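Local structure of chitinase (Chromobacterium violaceum, 4TXG) at residues Q147-S152 / P244-L249; T165-S170 / T211-P216; A172-D177 / K230-L235; E222-L227 / L236-R241. The protein probably hydrolyses the glycosidic links of chitin as a family 18 glycoside hydrolase, and probably binds the polymer through an additional carbohydrate-binding module. All blocks are in the same frame, centred on the assembly; numbering follows the deposited sequence.

Interaction 1: Q147-S152 / P244-L249; sequences QLANGS and PGVKTL
Ala-149 meets the backbone of Gly-245 through its methyl group, with CB of Ala-149 only 3.4 Å from C of Gly-245. The contact illustrates how two loops can be joined by one small apolar touch with water filled in beside it. Gly-245 brings no side chain of its own, and its CA comes within 4.4 Å of Ala-149 CA. Val-246 extends the patch: CG2, anti to the carbonyl carbon and beside the backbone N (CG1 takes the position anti to N, chi1 175°), lies 3.8 Å from Ala-149 CB. The same methyl also touches the side chain of Asn-150, whose ND2 is 3.8 Å from Val-246 CG2. That amide spends its hydrogens elsewhere, on the carbonyl oxygens of Trp-180 and Leu-183, so toward Val-246 it offers contact alone.

The polar traffic between the loops runs through water. One molecule gives its hydrogens to both carbonyls, 2.8 Å from Gln-147 O and 2.9 Å from Gly-245 O. Another accepts from Ala-149 N at 3.0 Å and lies close to Gly-245 O as well. Farther along, Lys-247 NZ ends 4.2 Å from Gln-147 O, with a third water lying between them.

Beyond Val-246 the chain enters strand 247-253, while residues 147-152 precede strand 155-161. The chemistry is therefore that of two main chains that do not bond directly: van der Waals packing of Ala-149, Gly-245 and Val-246 fixes how near they come, and water carries the polar links, from carbonyl to carbonyl and from amide to carbonyl.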
loop_
_atom_site.group_PDB
_atom_site.type_symbol
_atom_site.label_atom_id
_atom_site.label_comp_id
_atom_site.label_asym_id
_atom_site.label_seq_id
_atom_site.Cartn_x
_atom_site.Cartn_y
_atom_site.Cartn_z
ATOM N N GLN A 147 0.796 -19.862 3.716
ATOM C CA GLN A 147 1.744 -20.809 3.146
ATOM C C GLN A 147 2.476 -20.110 2.012
ATOM O O GLN A 147 1.878 -19.847 0.964
ATOM C CB GLN A 147 1.030 -22.057 2.631
ATOM C CG GLN A 147 0.202 -22.785 3.682
ATOM C CD GLN A 147 -0.483 -24.007 3.099
ATOM O OE1 GLN A 147 0.141 -24.801 2.392
ATOM N NE2 GLN A 147 -1.775 -24.149 3.364
ATOM N N LEU A 148 3.752 -19.795 2.216
ATOM C CA LEU A 148 4.486 -18.979 1.247
ATOM C C LEU A 148 5.422 -19.790 0.352
ATOM O O LEU A 148 6.031 -20.770 0.785
ATOM C CB LEU A 148 5.287 -17.883 1.966
ATOM C CG LEU A 148 4.509 -16.765 2.662
ATOM C CD1 LEU A 148 5.479 -15.783 3.313
ATOM C CD2 LEU A 148 3.562 -16.000 1.700
ATOM N N ALA A 149 5.516 -19.363 -0.903
ATOM C CA ALA A 149 6.350 -20.016 -1.897
ATOM C C ALA A 149 7.838 -19.958 -1.551
ATOM O O ALA A 149 8.286 -19.094 -0.797
ATOM C CB ALA A 149 6.109 -19.381 -3.268
ATOM N N ASN A 150 8.585 -20.905 -2.113
ATOM C CA ASN A 150 10.043 -20.860 -2.128
ATOM C C ASN A 150 10.692 -20.801 -0.738
ATOM O O ASN A 150 11.829 -20.351 -0.584
ATOM C CB ASN A 150 10.488 -19.673 -2.998
ATOM C CG ASN A 150 10.145 -19.874 -4.472
ATOM O OD1 ASN A 150 10.422 -20.931 -5.028
ATOM N ND2 ASN A 150 9.520 -18.872 -5.097
ATOM N N GLY A 151 9.984 -21.300 0.269
ATOM C CA GLY A 151 10.546 -21.392 1.608
ATOM C C GLY A 151 10.790 -20.060 2.293
ATOM O O GLY A 151 11.589 -19.981 3.223
ATOM N N SER A 152 10.103 -19.011 1.847
ATOM C CA SER A 152 10.320 -17.691 2.419
ATOM C C SER A 152 9.522 -17.469 3.706
ATOM O O SER A 152 8.391 -17.929 3.836
ATOM C CB SER A 152 9.963 -16.602 1.403
ATOM O OG SER A 152 10.285 -15.317 1.943
ATOM N N PRO A 244 4.527 -23.691 -8.261
ATOM C CA PRO A 244 3.101 -23.802 -7.906
ATOM C C PRO A 244 2.689 -23.038 -6.648
ATOM O O PRO A 244 1.495 -22.869 -6.384
ATOM C CB PRO A 244 2.911 -25.307 -7.702
ATOM C CG PRO A 244 4.274 -25.807 -7.317
ATOM C CD PRO A 244 5.238 -24.976 -8.120
ATOM N N GLY A 245 3.670 -22.579 -5.887
ATOM C CA GLY A 245 3.393 -21.853 -4.668
ATOM C C GLY A 245 3.273 -20.365 -4.902
ATOM O O GLY A 245 2.688 -19.652 -4.083
ATOM N N VAL A 246 3.811 -19.892 -6.023
ATOM C CA VAL A 246 3.808 -18.460 -6.311
ATOM C C VAL A 246 2.411 -18.012 -6.728
ATOM O O VAL A 246 1.795 -18.624 -7.599
ATOM C CB VAL A 246 4.834 -18.105 -7.408
ATOM C CG1 VAL A 246 4.728 -16.624 -7.787
ATOM C CG2 VAL A 246 6.238 -18.440 -6.931
ATOM N N LYS A 247 1.914 -16.950 -6.097
ATOM C CA LYS A 247 0.582 -16.423 -6.404
ATOM C C LYS A 247 0.637 -15.335 -7.473
ATOM O O LYS A 247 1.591 -14.562 -7.519
ATOM C CB LYS A 247 -0.067 -15.853 -5.135
ATOM C CG LYS A 247 -0.159 -16.849 -3.985
ATOM C CD LYS A 247 -1.189 -17.936 -4.316
ATOM C CE LYS A 247 -0.977 -19.190 -3.479
ATOM N NZ LYS A 247 -0.887 -18.866 -2.044
ATOM N N THR A 248 -0.382 -15.268 -8.328
ATOM C CA THR A 248 -0.541 -14.087 -9.176
ATOM C C THR A 248 -1.843 -13.361 -8.851
ATOM O O THR A 248 -2.879 -13.985 -8.596
ATOM C CB THR A 248 -0.503 -14.436 -10.682
ATOM O OG1 THR A 248 -1.500 -15.420 -10.990
ATOM C CG2 THR A 248 0.874 -14.965 -11.058
ATOM N N LEU A 249 -1.772 -12.033 -8.829
ATOM C CA LEU A 249 -2.943 -11.210 -8.573
ATOM C C LEU A 249 -3.065 -10.148 -9.655
ATOM O O LEU A 249 -2.058 -9.649 -10.163
ATOM C CB LEU A 249 -2.870 -10.548 -7.188
ATOM C CG LEU A 249 -2.937 -11.520 -5.996
ATOM C CD1 LEU A 249 -1.537 -11.931 -5.562
ATOM C CD2 LEU A 249 -3.701 -10.909 -4.835
HETATM O O HOH W 1 0.947 -17.877 -0.658
HETATM O O HOH W 2 2.371 -20.973 -1.572
HETATM O O HOH W 3 3.378 -17.463 -1.924
#

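Interaction 2: T165-S170 / T211-P216; sequences TGKDGS and TDMSWP
Trp-215 and Lys-167 each reach across to the opposite main chain, a reciprocal exchange of donors. The indole NE1 donates to Thr-165 O at 3.0 Å; that oxygen lies at the ring edge, near its plane, and is met on a lone pair (C=O...N angle 134°). In return Lys-167 NZ donates to Ser-214 O at 2.8 Å, nearly along the C=O axis. The ammonium group also stands 4.6 Å from the centroid of the five-membered ring of Trp-215, an off-centre cation-pi contact. Met-213 lies against both Thr-165 and Lys-167: its SD is 3.6 Å from Thr-165 CG2, the two side chains crossing at about a right angle, while its CG, anti to the backbone N (chi1 -180°), packs 3.8 Å from Lys-167 CE and also covers one face of the indole toward the rim.

A second shell shapes the loop that presents the lysine. Residues 166-169 form a type I turn, closed by Gly-169 N to Gly-166 O. Asp-168 OD1 accepts from Ser-170 N, an Asx turn, and additionally from Ser-170 OG.

The contact lies at the surface, between the loop leaving strand 155-161 and the one leading to helix 231-242, where Thr-165 touches His-232 in that helix.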
loop_
_atom_site.group_PDB
_atom_site.type_symbol
_atom_site.label_atom_id
_atom_site.label_comp_id
_atom_site.label_asym_id
_atom_site.label_seq_id
_atom_site.Cartn_x
_atom_site.Cartn_y
_atom_site.Cartn_z
ATOM N N THR A 165 6.934 -4.393 -23.389
ATOM C CA THR A 165 6.808 -5.506 -24.314
ATOM C C THR A 165 7.960 -5.553 -25.299
ATOM O O THR A 165 8.150 -6.552 -25.988
ATOM C CB THR A 165 5.509 -5.414 -25.113
ATOM O OG1 THR A 165 5.570 -4.263 -25.968
ATOM C CG2 THR A 165 4.326 -5.283 -24.173
ATOM N N GLY A 166 8.707 -4.456 -25.370
ATOM C CA GLY A 166 9.811 -4.346 -26.306
ATOM C C GLY A 166 9.422 -4.132 -27.761
ATOM O O GLY A 166 10.295 -4.081 -28.626
ATOM N N LYS A 167 8.131 -3.994 -28.048
ATOM C CA LYS A 167 7.696 -3.927 -29.449
ATOM C C LYS A 167 8.126 -2.628 -30.139
ATOM O O LYS A 167 8.222 -2.575 -31.370
ATOM C CB LYS A 167 6.177 -4.094 -29.550
ATOM C CG LYS A 167 5.662 -5.462 -29.112
ATOM C CD LYS A 167 6.201 -6.574 -30.001
ATOM C CE LYS A 167 5.655 -7.940 -29.587
ATOM N NZ LYS A 167 6.118 -9.018 -30.513
ATOM N N ASP A 168 8.395 -1.587 -29.355
ATOM C CA ASP A 168 8.848 -0.316 -29.925
ATOM C C ASP A 168 10.374 -0.238 -29.975
ATOM O O ASP A 168 10.939 0.777 -30.379
ATOM C CB ASP A 168 8.281 0.868 -29.131
ATOM C CG ASP A 168 8.760 0.897 -27.685
ATOM O OD1 ASP A 168 9.429 -0.065 -27.247
ATOM O OD2 ASP A 168 8.450 1.880 -26.975
ATOM N N GLY A 169 11.038 -1.309 -29.554
ATOM C CA GLY A 169 12.488 -1.357 -29.587
ATOM C C GLY A 169 13.168 -1.045 -28.264
ATOM O O GLY A 169 14.381 -1.211 -28.142
ATOM N N SER A 170 12.401 -0.593 -27.274
ATOM C CA SER A 170 12.954 -0.338 -25.943
ATOM C C SER A 170 13.152 -1.669 -25.214
ATOM O O SER A 170 12.611 -2.690 -25.645
ATOM C CB SER A 170 12.034 0.603 -25.151
ATOM O OG SER A 170 10.737 0.048 -24.992
ATOM N N THR A 211 -3.282 -10.668 -23.476
ATOM C CA THR A 211 -3.817 -11.917 -24.034
ATOM C C THR A 211 -3.626 -12.109 -25.528
ATOM O O THR A 211 -4.000 -13.161 -26.058
ATOM C CB THR A 211 -5.339 -12.050 -23.761
ATOM O OG1 THR A 211 -6.052 -11.050 -24.500
ATOM C CG2 THR A 211 -5.645 -11.902 -22.278
ATOM N N ASP A 212 -3.066 -11.124 -26.228
ATOM C CA ASP A 212 -2.950 -11.253 -27.690
ATOM C C ASP A 212 -1.624 -10.729 -28.221
ATOM O O ASP A 212 -1.580 -9.885 -29.121
ATOM C CB ASP A 212 -4.103 -10.528 -28.396
ATOM C CG ASP A 212 -4.219 -10.918 -29.864
ATOM O OD1 ASP A 212 -3.821 -12.057 -30.196
ATOM O OD2 ASP A 212 -4.691 -10.100 -30.689
ATOM N N MET A 213 -0.537 -11.251 -27.674
ATOM C CA MET A 213 0.784 -10.813 -28.076
ATOM C C MET A 213 1.718 -12.003 -27.969
ATOM O O MET A 213 1.509 -12.889 -27.144
ATOM C CB MET A 213 1.249 -9.634 -27.198
ATOM C CG MET A 213 2.631 -9.099 -27.544
ATOM S SD MET A 213 2.984 -7.562 -26.666
ATOM C CE MET A 213 1.904 -6.394 -27.501
ATOM N N SER A 214 2.740 -12.045 -28.817
ATOM C CA SER A 214 3.725 -13.112 -28.715
ATOM C C SER A 214 5.104 -12.534 -28.983
ATOM O O SER A 214 5.231 -11.411 -29.478
ATOM C CB SER A 214 3.404 -14.259 -29.682
ATOM O OG SER A 214 3.546 -13.850 -31.027
ATOM N N TRP A 215 6.129 -13.302 -28.639
ATOM C CA TRP A 215 7.508 -12.846 -28.742
ATOM C C TRP A 215 8.355 -13.906 -29.440
ATOM O O TRP A 215 9.131 -14.613 -28.794
ATOM C CB TRP A 215 8.067 -12.526 -27.348
ATOM C CG TRP A 215 7.390 -11.347 -26.698
ATOM C CD1 TRP A 215 7.740 -10.034 -26.823
ATOM C CD2 TRP A 215 6.238 -11.375 -25.843
ATOM N NE1 TRP A 215 6.889 -9.247 -26.095
ATOM C CE2 TRP A 215 5.958 -10.045 -25.481
ATOM C CE3 TRP A 215 5.423 -12.398 -25.341
ATOM C CZ2 TRP A 215 4.895 -9.704 -24.640
ATOM C CZ3 TRP A 215 4.363 -12.057 -24.497
ATOM C CH2 TRP A 215 4.107 -10.724 -24.163
ATOM N N PRO A 216 8.198 -14.018 -30.769
ATOM C CA PRO A 216 8.889 -15.028 -31.575
ATOM C C PRO A 216 10.386 -14.944 -31.374
ATOM O O PRO A 216 10.930 -13.842 -31.410
ATOM C CB PRO A 216 8.516 -14.655 -33.014
ATOM C CG PRO A 216 7.277 -13.854 -32.893
ATOM C CD PRO A 216 7.390 -13.113 -31.602
#

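Interaction 3: A172-D177 / K230-L235; sequences AYLASD and KGHFNL. With CS (cesium ion), chain N.
His-232 turns one edge of its imidazole to Leu-174, whose CD2 sits near the ring plane, 4.4 Å from CE1 of His-232. Also in that plane is a water, 2.8 Å from His-232 ND1, and the water accepts from Ala-175 N at 2.8 Å, tying helix to loop. The remaining nitrogen, NE2, is bonded to Ser-162 O; Trp-215 meets the imidazole with planes about 30° apart, and Phe-160 packs edge-to-face with it. Such multiple anchoring would fix how the ring is rotated. In the loop itself, one face of the Tyr-173 ring carries Asp-177 CB toward its rim.

The apolar part of the contact is compact. Ala-175 CB abuts Leu-235 CB at 3.7 Å, one helical turn beyond His-232; Leu-235 CG stands anti to the carbonyl carbon (chi1 -70°), and its CD1 approaches Ser-176. Asp-177 braces the loop that presents this alanine: its OD2 accepts an almost straight bond from Leu-174 N (2.8 Å, 174°), while its own N donates to Leu-174 O. Outside the packed face, Ser-176 O binds a cesium ion at 3.3 Å, alongside two waters and Ile-178 O.

The arrangement belongs to a beta/alpha barrel: helix 231-242, within the beta-alpha-beta crossover between parallel strands 185-193 and 247-253, is covered by the connection leaving strand 155-161.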
loop_
_atom_site.group_PDB
_atom_site.type_symbol
_atom_site.label_atom_id
_atom_site.label_comp_id
_atom_site.label_asym_id
_atom_site.label_seq_id
_atom_site.Cartn_x
_atom_site.Cartn_y
_atom_site.Cartn_z
ATOM N N ALA A 172 12.732 -4.854 -23.187
ATOM C CA ALA A 172 11.547 -5.592 -22.772
ATOM C C ALA A 172 11.766 -6.208 -21.406
ATOM O O ALA A 172 12.888 -6.545 -21.037
ATOM C CB ALA A 172 11.202 -6.682 -23.793
ATOM N N TYR A 173 10.682 -6.348 -20.656
ATOM C CA TYR A 173 10.701 -7.154 -19.450
ATOM C C TYR A 173 9.461 -8.022 -19.477
ATOM O O TYR A 173 8.347 -7.537 -19.290
ATOM C CB TYR A 173 10.746 -6.290 -18.192
ATOM C CG TYR A 173 10.998 -7.097 -16.938
ATOM C CD1 TYR A 173 9.948 -7.678 -16.239
ATOM C CD2 TYR A 173 12.291 -7.292 -16.465
ATOM C CE1 TYR A 173 10.179 -8.424 -15.092
ATOM C CE2 TYR A 173 12.534 -8.037 -15.318
ATOM C CZ TYR A 173 11.471 -8.595 -14.634
ATOM O OH TYR A 173 11.715 -9.329 -13.491
ATOM N N LEU A 174 9.671 -9.308 -19.734
ATOM C CA LEU A 174 8.583 -10.250 -19.964
ATOM C C LEU A 174 8.376 -11.146 -18.755
ATOM O O LEU A 174 9.200 -11.162 -17.838
ATOM C CB LEU A 174 8.883 -11.101 -21.196
ATOM C CG LEU A 174 9.208 -10.290 -22.453
ATOM C CD1 LEU A 174 9.391 -11.242 -23.630
ATOM C CD2 LEU A 174 8.098 -9.270 -22.725
ATOM N N ALA A 175 7.273 -11.889 -18.748
ATOM C CA ALA A 175 6.953 -12.725 -17.591
ATOM C C ALA A 175 8.034 -13.790 -17.402
ATOM O O ALA A 175 8.270 -14.276 -16.295
ATOM C CB ALA A 175 5.567 -13.363 -17.756
ATOM N N SER A 176 8.720 -14.119 -18.491
ATOM C CA SER A 176 9.813 -15.079 -18.444
ATOM C C SER A 176 11.086 -14.517 -17.809
ATOM O O SER A 176 12.002 -15.275 -17.506
ATOM C CB SER A 176 10.117 -15.586 -19.859
ATOM O OG SER A 176 10.314 -14.504 -20.752
ATOM N N ASP A 177 11.145 -13.196 -17.604
ATOM C CA ASP A 177 12.303 -12.545 -16.981
ATOM C C ASP A 177 12.174 -12.414 -15.463
ATOM O O ASP A 177 13.127 -12.031 -14.774
ATOM C CB ASP A 177 12.515 -11.151 -17.584
ATOM C CG ASP A 177 12.833 -11.205 -19.068
ATOM O OD1 ASP A 177 13.667 -12.046 -19.451
ATOM O OD2 ASP A 177 12.239 -10.430 -19.851
ATOM N N LYS A 230 -3.035 -15.623 -25.464
ATOM C CA LYS A 230 -1.590 -15.513 -25.595
ATOM C C LYS A 230 -1.090 -14.466 -24.599
ATOM O O LYS A 230 -1.585 -14.405 -23.476
ATOM C CB LYS A 230 -1.208 -15.160 -27.034
ATOM C CG LYS A 230 -1.566 -16.270 -28.021
ATOM C CD LYS A 230 -1.035 -16.000 -29.421
ATOM C CE LYS A 230 -1.694 -14.787 -30.044
ATOM N NZ LYS A 230 -1.380 -14.692 -31.507
ATOM N N GLY A 231 -0.101 -13.674 -24.993
ATOM C CA GLY A 231 0.333 -12.539 -24.189
ATOM C C GLY A 231 0.999 -12.855 -22.858
ATOM O O GLY A 231 1.416 -13.993 -22.603
ATOM N N HIS A 232 1.128 -11.826 -22.015
ATOM C CA HIS A 232 1.697 -11.998 -20.677
ATOM C C HIS A 232 0.985 -13.106 -19.900
ATOM O O HIS A 232 1.617 -13.863 -19.163
ATOM C CB HIS A 232 1.594 -10.710 -19.849
ATOM C CG HIS A 232 2.383 -9.547 -20.381
ATOM N ND1 HIS A 232 3.722 -9.622 -20.694
ATOM C CD2 HIS A 232 2.012 -8.263 -20.597
ATOM C CE1 HIS A 232 4.140 -8.435 -21.109
ATOM N NE2 HIS A 232 3.128 -7.593 -21.044
ATOM N N PHE A 233 -0.337 -13.179 -20.035
ATOM C CA PHE A 233 -1.117 -14.108 -19.217
ATOM C C PHE A 233 -0.771 -15.567 -19.525
ATOM O O PHE A 233 -0.746 -16.415 -18.634
ATOM C CB PHE A 233 -2.620 -13.889 -19.418
ATOM C CG PHE A 233 -3.168 -12.632 -18.745
ATOM C CD1 PHE A 233 -2.329 -11.716 -18.136
ATOM C CD2 PHE A 233 -4.537 -12.389 -18.742
ATOM C CE1 PHE A 233 -2.844 -10.565 -17.533
ATOM C CE2 PHE A 233 -5.065 -11.254 -18.145
ATOM C CZ PHE A 233 -4.215 -10.343 -17.531
ATOM N N ASN A 234 -0.530 -15.858 -20.798
ATOM C CA ASN A 234 -0.128 -17.205 -21.202
ATOM C C ASN A 234 1.166 -17.619 -20.478
ATOM O O ASN A 234 1.259 -18.714 -19.907
ATOM C CB ASN A 234 0.045 -17.255 -22.729
ATOM C CG ASN A 234 0.296 -18.660 -23.254
ATOM O OD1 ASN A 234 1.311 -19.284 -22.934
ATOM N ND2 ASN A 234 -0.615 -19.151 -24.091
ATOM N N LEU A 235 2.159 -16.737 -20.489
ATOM C CA LEU A 235 3.418 -17.018 -19.806
ATOM C C LEU A 235 3.225 -17.129 -18.285
ATOM O O LEU A 235 3.809 -18.009 -17.657
ATOM C CB LEU A 235 4.462 -15.944 -20.146
ATOM C CG LEU A 235 4.951 -16.005 -21.603
ATOM C CD1 LEU A 235 5.981 -14.925 -21.919
ATOM C CD2 LEU A 235 5.533 -17.389 -21.896
HETATM CS CS CS N . 13.875 -16.389 -15.073
HETATM O O HOH W 4 5.463 -11.812 -20.866
HETATM O O HOH W 5 13.345 -17.885 -17.771
HETATM O O HOH W 6 12.443 -18.913 -14.467
#

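Interaction 4: E222-L227 / L236-R241; sequences EMDASL and LTQYKR. With CS (cesium ion), chain E.
Asp-224 and Arg-241 form the ionic part of the contact. The guanidinium grips a single oxygen end-on, with NH1 2.8 Å and NH2 2.9 Å from Asp-224 OD2, which lies near the guanidinium plane; the carboxylate itself is turned 74° from that plane. With CG anti to the backbone N (chi1 178°), CG of Asp-224 stands toward the helix, and OD2 meets Arg-241. Its other oxygen, OD1, is occupied within the loop: it accepts from Ser-226 N, an Asx turn, and also from Ser-226 OG on the same face of its plane.

Among neutral hydrogen bonds, Gln-238 NE2 gives an almost straight one to Glu-222 O (2.8 Å, 173°), with the acceptor in the amide plane. The other end of the amide, OE1, coordinates a cesium ion at 3.0 Å.

Van der Waals contacts add to these. Asp-224 CB packs 3.5 Å from Gln-238 CD, and Leu-227 meets Thr-237 tip to tip, CD1 of Leu-227 lying 3.7 Å from Thr-237 CB. Leu-227 CD2 also borders the edge of the Arg-241 guanidinium.

Thus the loop following strand 199-200 folds back along helix 231-242, which it precedes in the chain. Asn-234 holds Asp-224 N one turn earlier, while Tyr-239 stacks on Trp-180 and Lys-240 reaches Gly-305 O, shortly before strand 308-312.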
loop_
_atom_site.group_PDB
_atom_site.type_symbol
_atom_site.label_atom_id
_atom_site.label_comp_id
_atom_site.label_asym_id
_atom_site.label_seq_id
_atom_site.Cartn_x
_atom_site.Cartn_y
_atom_site.Cartn_z
ATOM N N GLU A 222 7.999 -18.671 -25.105
ATOM C CA GLU A 222 7.164 -19.428 -26.031
ATOM C C GLU A 222 5.747 -19.606 -25.487
ATOM O O GLU A 222 5.553 -19.858 -24.293
ATOM C CB GLU A 222 7.786 -20.799 -26.334
ATOM C CG GLU A 222 9.177 -20.741 -26.970
ATOM C CD GLU A 222 10.314 -20.656 -25.949
ATOM O OE1 GLU A 222 10.045 -20.557 -24.731
ATOM O OE2 GLU A 222 11.488 -20.694 -26.372
ATOM N N MET A 223 4.769 -19.482 -26.378
ATOM C CA MET A 223 3.361 -19.594 -26.007
ATOM C C MET A 223 2.950 -21.048 -25.834
ATOM O O MET A 223 3.391 -21.919 -26.580
ATOM C CB MET A 223 2.475 -18.926 -27.066
ATOM C CG MET A 223 2.647 -17.411 -27.143
ATOM S SD MET A 223 1.988 -16.585 -25.684
ATOM C CE MET A 223 3.389 -15.592 -25.163
ATOM N N ASP A 224 2.123 -21.299 -24.828
ATOM C CA ASP A 224 1.454 -22.587 -24.658
ATOM C C ASP A 224 0.230 -22.588 -25.569
ATOM O O ASP A 224 -0.714 -21.833 -25.345
ATOM C CB ASP A 224 1.058 -22.789 -23.186
ATOM C CG ASP A 224 0.301 -24.096 -22.926
ATOM O OD1 ASP A 224 -0.111 -24.796 -23.874
ATOM O OD2 ASP A 224 0.106 -24.421 -21.732
ATOM N N ALA A 225 0.249 -23.441 -26.588
ATOM C CA ALA A 225 -0.840 -23.479 -27.560
ATOM C C ALA A 225 -2.161 -23.963 -26.964
ATOM O O ALA A 225 -3.212 -23.819 -27.596
ATOM C CB ALA A 225 -0.454 -24.364 -28.747
ATOM N N SER A 226 -2.109 -24.557 -25.771
ATOM C CA SER A 226 -3.299 -25.154 -25.168
ATOM C C SER A 226 -4.103 -24.159 -24.325
ATOM O O SER A 226 -5.159 -24.505 -23.788
ATOM C CB SER A 226 -2.911 -26.377 -24.315
ATOM O OG SER A 226 -2.447 -25.993 -23.019
ATOM N N LEU A 227 -3.626 -22.924 -24.213
ATOM C CA LEU A 227 -4.388 -21.890 -23.510
ATOM C C LEU A 227 -5.119 -21.005 -24.509
ATOM O O LEU A 227 -4.564 -20.671 -25.552
ATOM C CB LEU A 227 -3.467 -21.031 -22.641
ATOM C CG LEU A 227 -2.657 -21.818 -21.607
ATOM C CD1 LEU A 227 -1.677 -20.903 -20.884
ATOM C CD2 LEU A 227 -3.607 -22.484 -20.629
ATOM N N LEU A 236 2.400 -16.268 -17.692
ATOM C CA LEU A 236 2.150 -16.371 -16.248
ATOM C C LEU A 236 1.589 -17.747 -15.895
ATOM O O LEU A 236 2.043 -18.397 -14.948
ATOM C CB LEU A 236 1.189 -15.271 -15.769
ATOM C CG LEU A 236 1.725 -13.838 -15.787
ATOM C CD1 LEU A 236 0.609 -12.882 -15.357
ATOM C CD2 LEU A 236 2.930 -13.686 -14.881
ATOM N N THR A 237 0.625 -18.210 -16.682
ATOM C CA THR A 237 0.010 -19.512 -16.423
ATOM C C THR A 237 1.034 -20.633 -16.524
ATOM O O THR A 237 1.072 -21.547 -15.689
ATOM C CB THR A 237 -1.150 -19.765 -17.397
ATOM O OG1 THR A 237 -2.153 -18.761 -17.191
ATOM C CG2 THR A 237 -1.771 -21.145 -17.156
ATOM N N GLN A 238 1.880 -20.552 -17.544
ATOM C CA GLN A 238 2.926 -21.559 -17.737
ATOM C C GLN A 238 3.940 -21.626 -16.598
ATOM O O GLN A 238 4.293 -22.706 -16.124
ATOM C CB GLN A 238 3.669 -21.286 -19.030
ATOM C CG GLN A 238 2.923 -21.679 -20.272
ATOM C CD GLN A 238 3.817 -21.565 -21.473
ATOM O OE1 GLN A 238 4.594 -22.473 -21.756
ATOM N NE2 GLN A 238 3.751 -20.430 -22.164
ATOM N N TYR A 239 4.442 -20.470 -16.182
ATOM C CA TYR A 239 5.493 -20.459 -15.170
ATOM C C TYR A 239 4.952 -20.861 -13.807
ATOM O O TYR A 239 5.675 -21.452 -13.009
ATOM C CB TYR A 239 6.180 -19.092 -15.110
ATOM C CG TYR A 239 7.264 -18.969 -16.151
ATOM C CD1 TYR A 239 6.966 -18.578 -17.444
ATOM C CD2 TYR A 239 8.582 -19.289 -15.849
ATOM C CE1 TYR A 239 7.958 -18.496 -18.413
ATOM C CE2 TYR A 239 9.579 -19.207 -16.807
ATOM C CZ TYR A 239 9.261 -18.811 -18.087
ATOM O OH TYR A 239 10.254 -18.733 -19.045
ATOM N N LYS A 240 3.682 -20.573 -13.544
ATOM C CA LYS A 240 3.092 -20.994 -12.278
ATOM C C LYS A 240 3.087 -22.511 -12.130
ATOM O O LYS A 240 3.111 -23.020 -11.013
ATOM C CB LYS A 240 1.670 -20.444 -12.125
ATOM C CG LYS A 240 1.653 -18.967 -11.802
ATOM C CD LYS A 240 0.527 -18.606 -10.857
ATOM C CE LYS A 240 -0.815 -18.740 -11.505
ATOM N NZ LYS A 240 -1.899 -18.332 -10.556
ATOM N N ARG A 241 3.075 -23.239 -13.249
ATOM C CA ARG A 241 3.137 -24.697 -13.177
ATOM C C ARG A 241 4.483 -25.172 -12.642
ATOM O O ARG A 241 4.567 -26.184 -11.936
ATOM C CB ARG A 241 2.885 -25.320 -14.551
ATOM C CG ARG A 241 1.555 -24.935 -15.159
ATOM C CD ARG A 241 1.421 -25.592 -16.513
ATOM N NE ARG A 241 0.206 -25.199 -17.209
ATOM C CZ ARG A 241 0.151 -25.025 -18.524
ATOM N NH1 ARG A 241 1.246 -25.196 -19.252
ATOM N NH2 ARG A 241 -0.987 -24.674 -19.100
HETATM CS CS CS E . 5.460 -23.794 -24.253
#

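How the interactions relate
Interactions 3 and 4 share helix 231-242, interaction 2 sits beside its first residues, and interaction 1 takes up the strand after it. Centres of interactions 2 and 3 are about 9 Å apart, joined by backbone bonds from Lys-230 and Gly-231 to Thr-211 and Met-213; interactions 3 and 4 are equally close, and Met-223 packs on Trp-215 to link interaction 4 with interaction 2. Interaction 1, about 17 Å from interaction 4 between centres, is reached through Lys-240 and Thr-248. Both also bind Asp-307, the first aspartate of the DxxDxDxE signature of family 18, so the network touches the N-terminal end of strand 308-312; in the family the active site lies at its other end.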